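Local structure of replication initiation and membrane attachment protein (Geobacillus stearothermophilus 10, 5WTN) at the interface of chains A and B. The protein takes part in bacterial DNA replication as a tetrameric primosomal protein that forms a complex with a primosomal re-initiation protein. Coordinates in Å, arbitrary orientation; residue numbers count along the deposited sequence, not the author numbering. Chains: chain A/B, Replication initiation and membrane attachment protein.

The interface of chains A and B. Residues chain A 25-26, 146, 192; chain B 20-21, 23.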
loop_
_atom_site.group_PDB
_atom_site.type_symbol
_atom_site.label_atom_id
_atom_site.label_comp_id
_atom_site.label_asym_id
_atom_site.label_seq_id
_atom_site.Cartn_x
_atom_site.Cartn_y
_atom_site.Cartn_z
ATOM N N VAL A 25 4.766 4.854 -1.450
ATOM C CA VAL A 25 5.968 5.701 -1.487
ATOM C C VAL A 25 5.717 7.009 -2.240
ATOM O O VAL A 25 6.015 8.091 -1.716
ATOM C CB VAL A 25 7.170 5.000 -2.127
ATOM C CG1 VAL A 25 8.333 5.991 -2.355
ATOM C CG2 VAL A 25 7.608 3.843 -1.268
ATOM N N ASP A 26 5.173 6.905 -3.455
ATOM C CA ASP A 26 4.758 8.075 -4.223
ATOM C C ASP A 26 3.925 9.040 -3.383
ATOM O O ASP A 26 4.084 10.251 -3.482
ATOM C CB ASP A 26 3.920 7.654 -5.428
ATOM C CG ASP A 26 4.652 6.716 -6.355
ATOM O OD1 ASP A 26 5.840 6.965 -6.658
ATOM O OD2 ASP A 26 4.025 5.729 -6.793
ATOM N N ARG A 146 18.808 5.880 2.803
ATOM C CA ARG A 146 19.152 4.655 3.517
ATOM C C ARG A 146 20.671 4.499 3.551
ATOM O O ARG A 146 21.353 4.811 2.576
ATOM C CB ARG A 146 18.509 3.441 2.844
ATOM C CG ARG A 146 17.000 3.539 2.698
ATOM C CD ARG A 146 16.300 3.298 4.026
ATOM N NE ARG A 146 14.848 3.378 3.901
ATOM C CZ ARG A 146 14.095 2.448 3.321
ATOM N NH1 ARG A 146 14.656 1.362 2.811
ATOM N NH2 ARG A 146 12.780 2.605 3.253
ATOM N N ILE A 192 16.547 6.681 -1.528
ATOM C CA ILE A 192 15.668 5.635 -2.039
ATOM C C ILE A 192 15.564 5.774 -3.552
ATOM O O ILE A 192 15.313 6.874 -4.061
ATOM C CB ILE A 192 14.241 5.800 -1.489
ATOM C CG1 ILE A 192 14.232 5.689 0.036
ATOM C CG2 ILE A 192 13.307 4.779 -2.116
ATOM C CD1 ILE A 192 14.627 4.351 0.534
ATOM N N GLY B 20 15.916 0.259 -2.282
ATOM C CA GLY B 20 14.577 0.447 -2.800
ATOM C C GLY B 20 13.537 0.373 -1.696
ATOM O O GLY B 20 13.874 0.333 -0.509
ATOM N N VAL B 21 12.266 0.400 -2.083
ATOM C CA VAL B 21 11.188 0.090 -1.165
ATOM C C VAL B 21 10.191 -0.794 -1.884
ATOM O O VAL B 21 9.523 -0.383 -2.823
ATOM C CB VAL B 21 10.481 1.348 -0.668
ATOM C CG1 VAL B 21 9.313 0.972 0.232
ATOM C CG2 VAL B 21 11.448 2.237 0.085
ATOM N N GLN B 23 6.954 -2.537 -2.882
ATOM C CA GLN B 23 5.594 -1.937 -2.789
ATOM C C GLN B 23 4.472 -2.892 -3.202
ATOM O O GLN B 23 4.744 -4.015 -3.595
ATOM C CB GLN B 23 5.487 -0.657 -3.636
ATOM C CG GLN B 23 6.157 0.593 -3.046
ATOM C CD GLN B 23 6.662 1.566 -4.121
ATOM O OE1 GLN B 23 6.193 2.712 -4.219
ATOM N NE2 GLN B 23 7.634 1.114 -4.921
#
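B:Val21 sets its CG2 anti to its own carbonyl carbon and its CG1 anti to the backbone N (chi1 177°), and this split of the two methyls lets one side chain serve two patches of chain A. CG1 meets CG2 of A:Val25 at 3.7 Å, the two valines approaching at a slant. CG2 goes to the other patch, where it packs on A:Ile192, 3.8 Å from that residue's CG2, with CD1 of the isoleucine equally near. The same methyl lies 3.5 Å from NH2 of the A:Arg146 guanidinium, whose side chain runs roughly perpendicular to the valine. Within chain A, CD1 of A:Ile192 sits 3.4 Å above the centre of that guanidinium plane, so the isoleucine backs one face of the arginine while also touching B:Val21. NH1 of A:Arg146 is 3.6 Å from the carbonyl O of B:Gly20, too long for a hydrogen bond, and no polar pair bridges the chains within this patch.

B:Gln23 reaches A:Val25 with its amide end: the chain is extended beyond CG (chi2 150°) and meets the valine nearly at right angles. Its CD packs 3.8 Å from CG2 of A:Val25, and OE1 lies 3.3 Å from CB of that valine. Replacing B:Gln23 by an alanine removes the CG, CD and OE1 atoms that lie against CB and CG2 of A:Val25, and would probably leave that flank of the valine less well packed and open a gap beside the helix start. A:Val25 belongs to helix 24-38, whereas B:Gly20, B:Val21 and B:Gln23 lie in a loop; chain B therefore lays a loop against the beginning of a helix and two loop residues of chain A. About 189 Å² of surface is hidden here, B:Val21 contributing 65 Å². With a twin generated by the two-fold axis, this mainly van der Waals patch joins two subunits of a protein that is a tetramer, and is likely to contribute apolar packing to its assembly.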